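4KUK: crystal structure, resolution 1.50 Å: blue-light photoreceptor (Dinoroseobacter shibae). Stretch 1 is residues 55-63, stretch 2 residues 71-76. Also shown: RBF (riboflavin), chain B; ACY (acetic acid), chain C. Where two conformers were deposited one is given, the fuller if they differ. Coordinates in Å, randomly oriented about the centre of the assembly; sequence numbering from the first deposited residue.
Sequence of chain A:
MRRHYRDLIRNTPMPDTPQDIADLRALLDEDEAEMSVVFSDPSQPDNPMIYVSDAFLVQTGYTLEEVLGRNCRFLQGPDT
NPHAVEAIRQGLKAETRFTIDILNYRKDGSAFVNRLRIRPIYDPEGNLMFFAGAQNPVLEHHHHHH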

# COMPACT_ATOMS: atom_id res chain seq x y z
N ALA A 55 19.79 -5.23 1.81
CA ALA A 55 20.96 -4.61 1.17
C ALA A 55 21.06 -3.12 1.53
O ALA A 55 22.17 -2.59 1.68
CB ALA A 55 20.93 -4.79 -0.37
N PHE A 56 19.92 -2.45 1.67
CA PHE A 56 19.93 -1.06 2.09
C PHE A 56 20.53 -0.95 3.48
O PHE A 56 21.38 -0.10 3.73
CB PHE A 56 18.50 -0.48 2.08
CG PHE A 56 18.39 0.92 2.65
CD1 PHE A 56 18.21 1.12 4.02
CD2 PHE A 56 18.45 2.03 1.81
CE1 PHE A 56 18.09 2.40 4.55
CE2 PHE A 56 18.32 3.32 2.33
CZ PHE A 56 18.17 3.51 3.71
N LEU A 57 20.06 -1.81 4.40
CA LEU A 57 20.52 -1.71 5.79
C LEU A 57 22.00 -2.03 5.86
O LEU A 57 22.73 -1.41 6.64
CB LEU A 57 19.72 -2.68 6.66
CG LEU A 57 18.24 -2.30 6.82
CD1 LEU A 57 17.42 -3.46 7.45
CD2 LEU A 57 18.11 -1.02 7.62
N VAL A 58 22.44 -3.01 5.07
CA VAL A 58 23.85 -3.41 5.09
C VAL A 58 24.73 -2.28 4.56
O VAL A 58 25.77 -1.96 5.15
CB VAL A 58 24.07 -4.70 4.26
CG1 VAL A 58 25.57 -5.01 4.02
CG2 VAL A 58 23.39 -5.88 4.96
N GLN A 59 24.36 -1.70 3.42
CA GLN A 59 25.17 -0.64 2.85
C GLN A 59 25.22 0.62 3.74
O GLN A 59 26.23 1.30 3.79
CB GLN A 59 24.64 -0.30 1.45
CG GLN A 59 25.03 1.10 0.93
CD GLN A 59 26.51 1.26 0.62
OE1 GLN A 59 27.39 0.55 1.14
NE2 GLN A 59 26.81 2.22 -0.23
N THR A 60 24.15 0.91 4.46
CA THR A 60 24.09 2.15 5.23
C THR A 60 24.52 2.02 6.70
O THR A 60 24.76 3.04 7.34
CB THR A 60 22.67 2.77 5.17
OG1 THR A 60 21.73 1.86 5.76
CG2 THR A 60 22.29 3.08 3.69
N GLY A 61 24.60 0.78 7.21
CA GLY A 61 25.09 0.56 8.56
C GLY A 61 24.03 0.65 9.66
O GLY A 61 24.39 0.76 10.86
N TYR A 62 22.74 0.58 9.27
CA TYR A 62 21.62 0.70 10.21
C TYR A 62 20.88 -0.60 10.47
O TYR A 62 20.94 -1.53 9.66
CB TYR A 62 20.60 1.74 9.73
CG TYR A 62 21.15 3.14 9.73
CD1 TYR A 62 21.21 3.89 10.91
CD2 TYR A 62 21.64 3.71 8.55
CE1 TYR A 62 21.72 5.17 10.94
CE2 TYR A 62 22.20 4.98 8.57
CZ TYR A 62 22.23 5.71 9.75
OH TYR A 62 22.75 6.99 9.75
N THR A 63 20.16 -0.64 11.58
CA THR A 63 19.22 -1.73 11.84
C THR A 63 17.83 -1.29 11.37
O THR A 63 17.57 -0.11 11.13
CB THR A 63 19.14 -2.10 13.32
OG1 THR A 63 18.63 -0.97 14.06
CG2 THR A 63 20.54 -2.47 13.85
N ASN A 71 11.95 9.42 7.25
CA ASN A 71 12.34 9.89 5.93
C ASN A 71 13.80 9.54 5.64
O ASN A 71 14.65 9.60 6.52
CB ASN A 71 12.12 11.41 5.89
CG ASN A 71 12.30 11.98 4.51
OD1 ASN A 71 13.43 12.09 4.02
ND2 ASN A 71 11.18 12.34 3.86
N CYS A 72 14.11 9.20 4.39
CA CYS A 72 15.45 8.77 4.04
C CYS A 72 16.51 9.88 4.03
O CYS A 72 17.68 9.62 3.70
CB CYS A 72 15.39 8.03 2.68
SG CYS A 72 16.64 6.78 2.47
N ARG A 73 16.11 11.10 4.43
CA ARG A 73 17.03 12.24 4.54
C ARG A 73 18.25 11.95 5.43
O ARG A 73 19.30 12.58 5.30
CB ARG A 73 16.31 13.49 5.09
CG ARG A 73 16.34 13.59 6.64
CD ARG A 73 15.67 14.88 7.18
NE ARG A 73 14.36 15.05 6.56
CZ ARG A 73 13.19 14.74 7.11
NH1 ARG A 73 13.08 14.26 8.35
NH2 ARG A 73 12.10 14.91 6.38
N PHE A 74 18.11 11.01 6.35
CA PHE A 74 19.21 10.71 7.28
C PHE A 74 20.48 10.16 6.55
O PHE A 74 21.54 10.13 7.14
CB PHE A 74 18.78 9.76 8.42
CG PHE A 74 18.37 8.41 7.94
CD1 PHE A 74 19.34 7.45 7.61
CD2 PHE A 74 17.03 8.10 7.79
CE1 PHE A 74 18.96 6.20 7.15
CE2 PHE A 74 16.64 6.87 7.36
CZ PHE A 74 17.61 5.91 6.99
N LEU A 75 20.36 9.76 5.28
CA LEU A 75 21.54 9.39 4.51
C LEU A 75 22.33 10.62 4.03
O LEU A 75 23.45 10.49 3.54
CB LEU A 75 21.16 8.55 3.30
CG LEU A 75 20.59 7.17 3.61
CD1 LEU A 75 20.52 6.36 2.32
CD2 LEU A 75 21.45 6.42 4.68
N GLN A 76 21.75 11.81 4.17
CA GLN A 76 22.48 13.02 3.75
C GLN A 76 23.40 13.44 4.88
O GLN A 76 23.19 13.07 6.04
CB GLN A 76 21.51 14.12 3.33
CG GLN A 76 20.63 13.69 2.16
CD GLN A 76 19.29 14.40 2.09
OE1 GLN A 76 19.06 15.41 2.75
NE2 GLN A 76 18.40 13.88 1.24
N1 RBF B . 17.68 10.82 -0.16
C2 RBF B . 18.99 10.45 -0.08
O2 RBF B . 19.82 11.34 0.18
N3 RBF B . 19.41 9.17 -0.27
C4 RBF B . 18.56 8.20 -0.58
O4 RBF B . 18.92 7.03 -0.79
C4A RBF B . 17.14 8.53 -0.68
N5 RBF B . 16.22 7.59 -0.99
C5A RBF B . 14.91 7.94 -1.14
C6 RBF B . 13.98 6.96 -1.50
C7 RBF B . 12.62 7.28 -1.65
C7M RBF B . 11.60 6.25 -2.03
C8 RBF B . 12.21 8.69 -1.44
C8M RBF B . 10.74 9.10 -1.58
C9 RBF B . 13.14 9.66 -1.09
C9A RBF B . 14.48 9.33 -0.92
N10 RBF B . 15.42 10.29 -0.55
C10 RBF B . 16.75 9.92 -0.47
C1' RBF B . 15.09 11.72 -0.44
C2' RBF B . 14.66 12.20 0.91
O2' RBF B . 13.88 11.16 1.53
C3' RBF B . 13.87 13.51 0.75
O3' RBF B . 12.78 13.29 -0.13
C4' RBF B . 14.75 14.62 0.15
O4' RBF B . 15.73 14.93 1.14
C5' RBF B . 13.96 15.88 -0.23
O5' RBF B . 13.11 16.26 0.87
C ACY C . 9.79 14.44 0.89
O ACY C . 10.37 13.37 1.16
OXT ACY C . 10.47 15.49 0.91
CH3 ACY C . 8.33 14.46 0.53
O HOH W 1 23.23 7.94 7.39

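The two stretches meet through apolar side chains, with no direct hydrogen bond between them. Together they bury 235 Å². Stretch 1 is the end of a helix and the turn after it; stretch 2 is centred on a 3-10 segment, 72-75. F56, T60, C72 and L75 are buried, while Y62 and F74 are partly exposed.

F56, T60 and Y62 point their CA-to-CB bonds toward stretch 2. The tip of the F56 ring, with chi1 at t, enters a hollow lined by C72, F74 and L75. F56 CZ lies 3.8 Å from C72 SG and 4.1 Å from F74 CZ, and F56 CE2 lies 3.8 Å from L75 CD1. F74 CZ sits at the edge of this ring, near its plane. The sulfur of C72 is a compact, apolar neighbour for the ring tip.

L75 leaves its backbone sideways, but its end comes nearer to stretch 1. Its forked tip fills the space beside F56, T60 and Y62. Both methyls pack near T60 CG2, L75 CD2 at 3.6 Å and L75 CD1 at 4.0 Å. L75 CD2 also lies 4.2 Å from Y62 CE2. T60 suits this place because it has two kinds of branch. Its methyl faces L75, and T60 OG1 donates to F56 O at 2.8 Å, so the buried hydroxyl is satisfied within its own helix.

G61 follows with positive phi. A CB here would be jammed against the carbonyl O of T60, which suits glycine. The chain then presents Y62, whose ring offers a face to the edge of the flat F74 ring. The planes are at 72°, and Y62 CE2 lies 3.7 Å from F74 CE1. Y62 also suits its place through its hydroxyl: the O of water 1 accepts from Y62 OH at 2.6 Å and donates to F74 O at 2.8 Å.

L75 CD1 also lies 3.6 Å from RBF O4, so L75 touches both the flavin and the helix.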